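PDB 3E8T: takeout-like protein 1 from Epiphyas postvittana, which binds ubiquinone-8 in a long internal pocket and probably serves as a carrier of hydrophobic ligands in the insect. Local coordinates for residues P25-G30 / H34-M39; D43-A48 / A198-K203; F56-G61 / G112-K117. One frame throughout, in Å; residues are numbered along the deposited sequence. Where two conformers were deposited one is given.

Contact 1: P25-G30 / H34-M39; sequences PTFVAG and HGVEVM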
# COMPACT_ATOMS: atom_id res chain seq x y z
N PRO A 25 13.14 3.24 -4.63
CA PRO A 25 12.65 4.07 -5.76
C PRO A 25 12.83 3.44 -7.12
O PRO A 25 11.96 3.57 -8.00
CB PRO A 25 13.45 5.36 -5.62
CG PRO A 25 13.98 5.38 -4.25
CD PRO A 25 14.13 3.96 -3.81
N THR A 26 13.91 2.72 -7.31
CA THR A 26 14.17 2.09 -8.58
C THR A 26 13.20 0.92 -8.78
O THR A 26 12.64 0.72 -9.87
CB THR A 26 15.64 1.65 -8.65
OG1 THR A 26 16.46 2.82 -8.50
CG2 THR A 26 15.90 0.94 -9.95
N PHE A 27 12.92 0.18 -7.72
CA PHE A 27 12.00 -0.93 -7.81
C PHE A 27 10.56 -0.47 -8.15
O PHE A 27 9.91 -1.00 -9.04
CB PHE A 27 12.02 -1.73 -6.51
CG PHE A 27 11.10 -2.90 -6.51
CD1 PHE A 27 11.39 -4.04 -7.27
CD2 PHE A 27 9.90 -2.87 -5.79
CE1 PHE A 27 10.53 -5.12 -7.27
CE2 PHE A 27 9.03 -3.96 -5.79
CZ PHE A 27 9.36 -5.08 -6.53
N VAL A 28 10.11 0.56 -7.44
CA VAL A 28 8.75 0.98 -7.63
C VAL A 28 8.54 1.73 -8.95
O VAL A 28 7.41 1.84 -9.41
CB VAL A 28 8.17 1.79 -6.47
CG1 VAL A 28 8.22 0.99 -5.16
CG2 VAL A 28 8.76 3.11 -6.38
N ALA A 29 9.60 2.14 -9.61
CA ALA A 29 9.49 2.69 -10.95
C ALA A 29 9.11 1.62 -11.97
O ALA A 29 8.64 1.95 -13.06
CB ALA A 29 10.75 3.33 -11.34
N GLY A 30 9.28 0.36 -11.61
CA GLY A 30 8.88 -0.74 -12.47
C GLY A 30 10.04 -1.29 -13.28
O GLY A 30 11.00 -0.55 -13.53
N HIS A 34 11.11 -7.44 -16.94
CA HIS A 34 11.13 -8.49 -15.92
C HIS A 34 9.76 -8.80 -15.39
O HIS A 34 9.63 -9.60 -14.46
CB HIS A 34 12.01 -8.05 -14.76
CG HIS A 34 13.46 -8.01 -15.12
ND1 HIS A 34 14.26 -9.12 -15.01
CD2 HIS A 34 14.20 -7.06 -15.72
CE1 HIS A 34 15.47 -8.84 -15.47
NE2 HIS A 34 15.46 -7.60 -15.92
N GLY A 35 8.73 -8.16 -15.93
CA GLY A 35 7.36 -8.41 -15.48
C GLY A 35 6.99 -7.72 -14.18
O GLY A 35 6.05 -8.16 -13.53
N VAL A 36 7.72 -6.68 -13.80
CA VAL A 36 7.45 -5.91 -12.57
C VAL A 36 6.78 -4.62 -12.96
O VAL A 36 7.38 -3.76 -13.62
CB VAL A 36 8.74 -5.66 -11.74
CG1 VAL A 36 8.41 -4.79 -10.54
CG2 VAL A 36 9.37 -6.98 -11.32
N GLU A 37 5.54 -4.49 -12.51
CA GLU A 37 4.70 -3.38 -12.86
C GLU A 37 5.12 -2.10 -12.13
O GLU A 37 5.80 -2.15 -11.12
CB GLU A 37 3.26 -3.75 -12.47
CG GLU A 37 2.77 -5.05 -13.15
CD GLU A 37 1.42 -5.56 -12.63
OE1 GLU A 37 1.30 -5.98 -11.45
OE2 GLU A 37 0.45 -5.55 -13.42
N VAL A 38 4.77 -0.94 -12.67
CA VAL A 38 5.02 0.32 -12.00
C VAL A 38 4.20 0.39 -10.70
O VAL A 38 3.02 0.06 -10.67
CB VAL A 38 4.64 1.51 -12.89
CG1 VAL A 38 4.85 2.85 -12.19
CG2 VAL A 38 5.34 1.43 -14.24
N MET A 39 4.84 0.77 -9.61
CA MET A 39 4.18 0.86 -8.30
C MET A 39 4.10 2.26 -7.76
O MET A 39 3.61 2.46 -6.66
CB MET A 39 4.82 -0.10 -7.30
CG MET A 39 4.48 -1.55 -7.63
SD MET A 39 5.54 -2.77 -6.90
CE MET A 39 6.91 -2.79 -8.10
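The C-terminal end of helix 13-28 and the loop that folds back against it on the way to strand 42-51 meet here, with Phe27 and Val28 packed against Val36 and Met39. One backbone hydrogen bond ties the two, Met39 N to Val28 O, 2.8 Å. Beside it the Val28 and Met39 side chains cross at about a right angle, CB to CB. Phe27 holds its CG anti to the backbone N (chi1 -179°), which sends the ring out from the flank of the helix to Val36 and Met39. Met39 bends at its last torsion, and its methyl comes obliquely to the ring, CE lying 3.3 Å from Phe27 CE2. The sulfur belongs to the same Met-aromatic contact, Met39 SD standing 4.8 Å from the centroid of the Phe27 ring. Val36 CG1 touches a second ring atom, Phe27 CE1, at 3.9 Å, also obliquely. Phe208 adds an edge-to-face ring contact, and Phe27 also touches the bound ubiquinone. Gly30 leaves the helix with positive phi (97°), and its CA lies 3.6 Å from Val36 O; a CB there would run into Val38 CG2 and its own preceding carbonyl. Farther out, Val38 CG2 rests against Ala29 O. The arrangement is a helix terminated by a glycine of positive phi, its last turn covered by the returning loop at the wall of the ubiquinone pocket.

Contact 2: D43-A48 / A198-K203; sequences DLDDFA and AKKIFK. With UQ8 (Ubiquinone-8), chain B.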
# COMPACT_ATOMS: atom_id res chain seq x y z
N ASP A 43 -1.37 1.44 -10.35
CA ASP A 43 -2.74 1.26 -10.79
C ASP A 43 -3.39 0.19 -9.93
O ASP A 43 -2.88 -0.89 -9.76
CB ASP A 43 -2.75 0.89 -12.29
CG ASP A 43 -2.63 2.11 -13.19
OD1 ASP A 43 -3.58 2.90 -13.21
OD2 ASP A 43 -1.60 2.30 -13.90
N LEU A 44 -4.51 0.54 -9.33
CA LEU A 44 -5.28 -0.40 -8.53
C LEU A 44 -6.34 -1.05 -9.39
O LEU A 44 -7.02 -0.38 -10.17
CB LEU A 44 -5.98 0.35 -7.37
CG LEU A 44 -5.01 1.14 -6.49
CD1 LEU A 44 -5.76 1.99 -5.47
CD2 LEU A 44 -3.99 0.22 -5.80
N ASP A 45 -6.55 -2.34 -9.23
CA ASP A 45 -7.65 -2.98 -9.91
C ASP A 45 -8.96 -2.40 -9.33
O ASP A 45 -9.02 -2.00 -8.19
CB ASP A 45 -7.60 -4.50 -9.73
CG ASP A 45 -6.46 -5.15 -10.49
OD1 ASP A 45 -5.77 -4.47 -11.25
OD2 ASP A 45 -6.27 -6.36 -10.26
N ASP A 46 -10.00 -2.40 -10.13
CA ASP A 46 -11.30 -1.93 -9.71
C ASP A 46 -11.74 -2.69 -8.49
O ASP A 46 -11.54 -3.91 -8.42
CB ASP A 46 -12.28 -1.99 -10.90
CG ASP A 46 -11.86 -0.99 -12.08
OD1 ASP A 46 -10.88 -0.22 -11.94
OD2 ASP A 46 -12.54 -0.95 -13.15
N PHE A 47 -12.29 -1.99 -7.50
CA PHE A 47 -12.73 -2.69 -6.30
C PHE A 47 -13.94 -2.01 -5.70
O PHE A 47 -14.26 -0.89 -6.04
CB PHE A 47 -11.62 -2.91 -5.27
CG PHE A 47 -11.12 -1.66 -4.59
CD1 PHE A 47 -11.61 -1.28 -3.37
CD2 PHE A 47 -10.16 -0.88 -5.14
CE1 PHE A 47 -11.18 -0.11 -2.76
CE2 PHE A 47 -9.73 0.25 -4.54
CZ PHE A 47 -10.23 0.65 -3.34
N ALA A 48 -14.57 -2.75 -4.81
CA ALA A 48 -15.73 -2.26 -4.11
C ALA A 48 -15.74 -2.80 -2.70
O ALA A 48 -15.13 -3.85 -2.41
CB ALA A 48 -16.98 -2.71 -4.82
N ALA A 198 -1.72 -3.54 -1.47
CA ALA A 198 -0.77 -4.51 -0.96
C ALA A 198 -0.74 -5.80 -1.76
O ALA A 198 0.31 -6.40 -1.97
CB ALA A 198 -1.07 -4.82 0.52
N LYS A 199 -1.89 -6.26 -2.23
CA LYS A 199 -1.90 -7.52 -2.96
C LYS A 199 -1.07 -7.41 -4.24
O LYS A 199 -0.33 -8.34 -4.60
CB LYS A 199 -3.33 -7.99 -3.25
CG LYS A 199 -4.10 -7.19 -4.26
CD LYS A 199 -5.58 -7.56 -4.09
CE LYS A 199 -6.43 -7.28 -5.28
NZ LYS A 199 -7.85 -7.64 -4.96
N LYS A 200 -1.14 -6.25 -4.90
CA LYS A 200 -0.38 -6.01 -6.13
C LYS A 200 1.11 -5.86 -5.84
O LYS A 200 1.95 -6.42 -6.56
CB LYS A 200 -0.90 -4.75 -6.82
CG LYS A 200 -0.31 -4.45 -8.18
CD LYS A 200 -1.31 -3.70 -9.03
CE LYS A 200 -0.75 -3.37 -10.39
NZ LYS A 200 -1.84 -2.87 -11.31
N ILE A 201 1.44 -5.07 -4.84
CA ILE A 201 2.83 -4.90 -4.47
C ILE A 201 3.47 -6.22 -4.05
O ILE A 201 4.58 -6.55 -4.48
CB ILE A 201 2.98 -3.83 -3.38
CG1 ILE A 201 2.49 -2.47 -3.90
CG2 ILE A 201 4.41 -3.72 -2.87
CD1 ILE A 201 2.16 -1.46 -2.88
N PHE A 202 2.79 -7.00 -3.22
CA PHE A 202 3.33 -8.28 -2.80
C PHE A 202 3.59 -9.20 -3.98
O PHE A 202 4.62 -9.87 -4.06
CB PHE A 202 2.36 -8.95 -1.81
CG PHE A 202 2.83 -10.28 -1.32
CD1 PHE A 202 3.78 -10.38 -0.34
CD2 PHE A 202 2.31 -11.44 -1.87
CE1 PHE A 202 4.19 -11.62 0.11
CE2 PHE A 202 2.73 -12.66 -1.43
CZ PHE A 202 3.66 -12.74 -0.44
N LYS A 203 2.63 -9.29 -4.89
CA LYS A 203 2.81 -10.16 -6.04
C LYS A 203 4.06 -9.76 -6.83
O LYS A 203 4.81 -10.61 -7.30
CB LYS A 203 1.56 -10.13 -6.90
CG LYS A 203 1.59 -11.01 -8.11
CD LYS A 203 0.36 -10.77 -8.90
CE LYS A 203 0.48 -9.48 -9.67
NZ LYS A 203 -0.83 -8.78 -9.76
C45 UQ8 B . -16.28 7.94 -0.15
C44 UQ8 B . -16.25 7.83 1.37
C46 UQ8 B . -17.29 8.76 1.95
C43 UQ8 B . -14.89 8.12 1.97
C42 UQ8 B . -13.77 7.40 1.19
C41 UQ8 B . -13.86 5.90 1.46
C39 UQ8 B . -12.48 5.33 1.70
C40 UQ8 B . -11.93 4.19 0.86
C38 UQ8 B . -11.74 5.80 2.75
C37 UQ8 B . -10.46 5.37 3.07
C36 UQ8 B . -9.92 6.38 4.09
C34 UQ8 B . -8.46 6.16 4.42
C35 UQ8 B . -7.87 7.17 5.18
C33 UQ8 B . -7.75 5.07 3.93
C32 UQ8 B . -6.43 4.71 4.17
C31 UQ8 B . -5.94 3.87 2.96
C29 UQ8 B . -4.55 3.27 3.16
C30 UQ8 B . -4.18 2.60 4.52
C28 UQ8 B . -3.62 3.33 2.14
C27 UQ8 B . -2.33 2.82 2.20
C26 UQ8 B . -1.83 2.36 0.82
C24 UQ8 B . -0.33 2.04 0.86
C25 UQ8 B . 0.71 3.15 1.05
C23 UQ8 B . 0.08 0.73 0.74
C22 UQ8 B . 1.39 0.25 0.75
C21 UQ8 B . 1.42 -1.28 0.75
C19 UQ8 B . 2.77 -1.91 1.11
C20 UQ8 B . 2.69 -3.42 1.27
C18 UQ8 B . 3.91 -1.47 0.18
C17 UQ8 B . 5.22 -2.20 0.51
C16 UQ8 B . 6.46 -1.48 -0.03
C14 UQ8 B . 7.64 -2.44 0.01
C15 UQ8 B . 7.80 -3.38 1.22
C13 UQ8 B . 8.56 -2.51 -1.04
C12 UQ8 B . 9.64 -3.39 -1.04
C11 UQ8 B . 10.85 -2.88 -1.86
C9 UQ8 B . 12.17 -3.51 -1.37
C10 UQ8 B . 11.93 -4.78 -0.53
C8 UQ8 B . 13.05 -3.81 -2.57
C7 UQ8 B . 13.20 -5.30 -2.86
C6 UQ8 B . 14.29 -5.99 -1.99
C1 UQ8 B . 14.02 -7.23 -1.40
C1M UQ8 B . 12.76 -7.80 -1.62
C2 UQ8 B . 14.96 -7.89 -0.61
O2 UQ8 B . 14.72 -8.98 -0.10
C3 UQ8 B . 16.21 -7.32 -0.40
O3 UQ8 B . 17.13 -7.97 0.37
C3M UQ8 B . 17.86 -8.90 -0.42
C4 UQ8 B . 16.51 -6.09 -0.96
O4 UQ8 B . 17.74 -5.54 -0.74
C4M UQ8 B . 18.02 -5.47 0.66
C5 UQ8 B . 15.55 -5.42 -1.75
O5 UQ8 B . 15.85 -4.33 -2.25
O HOH W 1 -3.39 -5.34 -12.13
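Lys200 NZ donates a hydrogen bond of 2.7 Å to the backbone carbonyl Asp43 O, reaching it from 32° out of the carbonyl plane. A water extends the link: it accepts from Lys200 NZ at 3.0 Å and donates to Asp45 OD1 at 2.7 Å. Asp45 OD1 itself stays 4.2 Å from Lys200 NZ, too far for a salt bridge. In the conformers described, Asp43 turns its own carboxylate to Lys62, with which OD1 forms a salt bridge, and Lys200 spans the gap as an extended chain, CG anti to the backbone N (chi1 -174°), its CD and CE methylenes both beside Asp43 O. One residue on, Ile201 points into the ligand pocket, where CD1 comes within 3.5 Å of C18 of ubiquinone-8 and CG2 touches C17 and C18. Replacing this isoleucine by alanine removes both branches and would probably open a gap beside the isoprenoid chain. Helix 182-211 shows one side to the ligand and another side to strand 42-51 at the protein surface; that strand pairs with strand 54-77, while Ala198 and Lys199 of the helix touch strand 139-153.

Contact 3: F56-G61 / G112-K117; sequences FTLKEG and GQMKLK. With UQ8 (Ubiquinone-8), chain B.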
# COMPACT_ATOMS: atom_id res chain seq x y z
N PHE A 56 -19.15 1.50 -1.39
CA PHE A 56 -18.14 2.29 -2.09
C PHE A 56 -17.54 1.50 -3.23
O PHE A 56 -17.31 0.30 -3.09
CB PHE A 56 -17.03 2.62 -1.10
CG PHE A 56 -15.93 3.49 -1.64
CD1 PHE A 56 -16.08 4.86 -1.72
CD2 PHE A 56 -14.72 2.90 -2.06
CE1 PHE A 56 -14.98 5.66 -2.26
CE2 PHE A 56 -13.68 3.68 -2.55
CZ PHE A 56 -13.85 5.02 -2.64
N THR A 57 -17.29 2.17 -4.35
CA THR A 57 -16.55 1.59 -5.44
C THR A 57 -15.45 2.55 -5.86
O THR A 57 -15.62 3.78 -5.77
CB THR A 57 -17.42 1.25 -6.64
OG1 THR A 57 -17.86 2.43 -7.28
CG2 THR A 57 -18.60 0.38 -6.27
N LEU A 58 -14.33 2.00 -6.34
CA LEU A 58 -13.29 2.81 -6.94
C LEU A 58 -12.79 2.14 -8.20
O LEU A 58 -12.36 0.97 -8.16
CB LEU A 58 -12.13 3.05 -6.00
CG LEU A 58 -11.10 4.08 -6.44
CD1 LEU A 58 -11.68 5.49 -6.35
CD2 LEU A 58 -9.82 3.97 -5.61
N LYS A 59 -12.88 2.89 -9.29
CA LYS A 59 -12.40 2.41 -10.59
C LYS A 59 -11.28 3.35 -11.04
O LYS A 59 -11.25 4.52 -10.66
CB LYS A 59 -13.54 2.39 -11.62
CG LYS A 59 -14.63 1.43 -11.27
CD LYS A 59 -15.66 1.36 -12.37
CE LYS A 59 -16.95 0.82 -11.92
NZ LYS A 59 -18.00 1.16 -12.93
N GLU A 60 -10.38 2.85 -11.86
CA GLU A 60 -9.26 3.68 -12.30
C GLU A 60 -8.43 4.15 -11.10
O GLU A 60 -7.89 5.25 -11.14
CB GLU A 60 -9.69 4.92 -13.14
CG GLU A 60 -10.36 4.68 -14.49
CD GLU A 60 -10.41 5.97 -15.31
OE1 GLU A 60 -11.27 6.80 -14.99
OE2 GLU A 60 -9.55 6.18 -16.21
N GLY A 61 -8.37 3.33 -10.06
CA GLY A 61 -7.71 3.79 -8.86
C GLY A 61 -6.21 3.92 -9.05
O GLY A 61 -5.59 3.14 -9.77
N GLY A 112 -18.25 10.32 -8.83
CA GLY A 112 -17.35 11.34 -9.28
C GLY A 112 -15.91 10.96 -9.13
O GLY A 112 -15.58 9.78 -9.20
N GLN A 113 -15.07 11.96 -8.94
CA GLN A 113 -13.66 11.72 -8.77
C GLN A 113 -13.26 11.94 -7.33
O GLN A 113 -13.80 12.79 -6.62
CB GLN A 113 -12.84 12.65 -9.66
CG GLN A 113 -13.06 12.40 -11.14
CD GLN A 113 -12.74 11.02 -11.61
OE1 GLN A 113 -11.63 10.53 -11.39
NE2 GLN A 113 -13.69 10.39 -12.28
N MET A 114 -12.28 11.15 -6.88
CA MET A 114 -11.74 11.23 -5.54
C MET A 114 -10.27 11.64 -5.55
O MET A 114 -9.52 11.17 -6.42
CB MET A 114 -11.82 9.82 -4.88
CG MET A 114 -11.23 9.79 -3.48
SD MET A 114 -11.53 8.20 -2.69
CE MET A 114 -10.16 7.25 -3.36
N LYS A 115 -9.88 12.42 -4.56
CA LYS A 115 -8.48 12.64 -4.22
C LYS A 115 -8.39 12.56 -2.70
O LYS A 115 -8.91 13.42 -2.00
CB LYS A 115 -7.98 14.00 -4.68
CG LYS A 115 -6.53 14.28 -4.33
CD LYS A 115 -6.01 15.59 -4.89
CE LYS A 115 -4.66 15.93 -4.25
NZ LYS A 115 -4.14 17.25 -4.72
N LEU A 116 -7.79 11.48 -2.20
CA LEU A 116 -7.63 11.26 -0.80
C LEU A 116 -6.14 11.51 -0.50
O LEU A 116 -5.29 10.80 -1.05
CB LEU A 116 -8.07 9.80 -0.49
CG LEU A 116 -7.75 9.24 0.89
CD1 LEU A 116 -8.50 10.13 1.91
CD2 LEU A 116 -8.18 7.81 0.98
N LYS A 117 -5.86 12.43 0.39
CA LYS A 117 -4.48 12.72 0.76
C LYS A 117 -4.23 12.18 2.16
O LYS A 117 -5.02 12.42 3.05
CB LYS A 117 -4.23 14.22 0.77
CG LYS A 117 -4.50 14.94 -0.54
CD LYS A 117 -4.30 16.43 -0.43
CE LYS A 117 -2.85 16.81 -0.13
NZ LYS A 117 -2.58 18.33 -0.15
C45 UQ8 B . -16.28 7.94 -0.15
C44 UQ8 B . -16.25 7.83 1.37
C46 UQ8 B . -17.29 8.76 1.95
C43 UQ8 B . -14.89 8.12 1.97
C42 UQ8 B . -13.77 7.40 1.19
C41 UQ8 B . -13.86 5.90 1.46
C39 UQ8 B . -12.48 5.33 1.70
C40 UQ8 B . -11.93 4.19 0.86
C38 UQ8 B . -11.74 5.80 2.75
C37 UQ8 B . -10.46 5.37 3.07
C36 UQ8 B . -9.92 6.38 4.09
C34 UQ8 B . -8.46 6.16 4.42
C35 UQ8 B . -7.87 7.17 5.18
C33 UQ8 B . -7.75 5.07 3.93
C32 UQ8 B . -6.43 4.71 4.17
C31 UQ8 B . -5.94 3.87 2.96
C29 UQ8 B . -4.55 3.27 3.16
C30 UQ8 B . -4.18 2.60 4.52
C28 UQ8 B . -3.62 3.33 2.14
C27 UQ8 B . -2.33 2.82 2.20
C26 UQ8 B . -1.83 2.36 0.82
C24 UQ8 B . -0.33 2.04 0.86
C25 UQ8 B . 0.71 3.15 1.05
C23 UQ8 B . 0.08 0.73 0.74
C22 UQ8 B . 1.39 0.25 0.75
C21 UQ8 B . 1.42 -1.28 0.75
C19 UQ8 B . 2.77 -1.91 1.11
C20 UQ8 B . 2.69 -3.42 1.27
C18 UQ8 B . 3.91 -1.47 0.18
C17 UQ8 B . 5.22 -2.20 0.51
C16 UQ8 B . 6.46 -1.48 -0.03
C14 UQ8 B . 7.64 -2.44 0.01
C15 UQ8 B . 7.80 -3.38 1.22
C13 UQ8 B . 8.56 -2.51 -1.04
C12 UQ8 B . 9.64 -3.39 -1.04
C11 UQ8 B . 10.85 -2.88 -1.86
C9 UQ8 B . 12.17 -3.51 -1.37
C10 UQ8 B . 11.93 -4.78 -0.53
C8 UQ8 B . 13.05 -3.81 -2.57
C7 UQ8 B . 13.20 -5.30 -2.86
C6 UQ8 B . 14.29 -5.99 -1.99
C1 UQ8 B . 14.02 -7.23 -1.40
C1M UQ8 B . 12.76 -7.80 -1.62
C2 UQ8 B . 14.96 -7.89 -0.61
O2 UQ8 B . 14.72 -8.98 -0.10
C3 UQ8 B . 16.21 -7.32 -0.40
O3 UQ8 B . 17.13 -7.97 0.37
C3M UQ8 B . 17.86 -8.90 -0.42
C4 UQ8 B . 16.51 -6.09 -0.96
O4 UQ8 B . 17.74 -5.54 -0.74
C4M UQ8 B . 18.02 -5.47 0.66
C5 UQ8 B . 15.55 -5.42 -1.75
O5 UQ8 B . 15.85 -4.33 -2.25
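Met114 reaches from strand 113-133 across the interior to Phe56 and Leu58 of strand 54-77, two strands of the curled antiparallel sheet that, with helix 182-211, encloses the ubiquinone tail in this JHBP-family fold. The backbones stay apart, 8.7 Å between Leu58 CA and Met114 CA, and side chains alone bridge them. Met114 is extended as far as its sulfur (chi1 178°), then turns at chi3 (84°) to swing its methyl over to Leu58. The sulfur meets Phe56 at the ring edge, near the plane: SD lies 5.2 Å from the ring centroid and 78° off its normal, a Met-aromatic contact. The two side chains cross at about a right angle. Phe56 also has CG anti to the backbone N, and the ring so placed lays one face against the tail, with C40 and C41 of ubiquinone-8 over it, while C45 comes within 3.4 Å of Phe56 CE1. Phe49 of the adjoining strand 42-51 meets the same ring. In the conformer described, Leu116 CD2 lies 3.8 Å from C34 of the ligand. Leu58 receives the methionine methyl between its two branches, with Met114 CE 3.8 Å from Leu58 CD1 and 4.0 Å from Leu58 CD2.

The three contacts follow one another along the ubiquinone-8 molecule. Contact 1 lies toward its quinone end, contact 2 beside the middle of the isoprenoid tail and contact 3 near the far end. Contacts 1 and 2 have centres about 14 Å apart and touch where Glu37 OE1 comes within 3.5 Å of Lys200 CE and where Met39 SD packs against Ile201 CA. Contacts 2 and 3, also about 14 Å between centres, share a sheet: the probable hydrogen bonds Leu44 N to Gly61 O, 2.8 Å, and Leu58 N to Phe47 O, 2.9 Å, join strands 42-51 and 54-77. Contacts 1 and 3 do not touch, their nearest atoms about 9 Å apart.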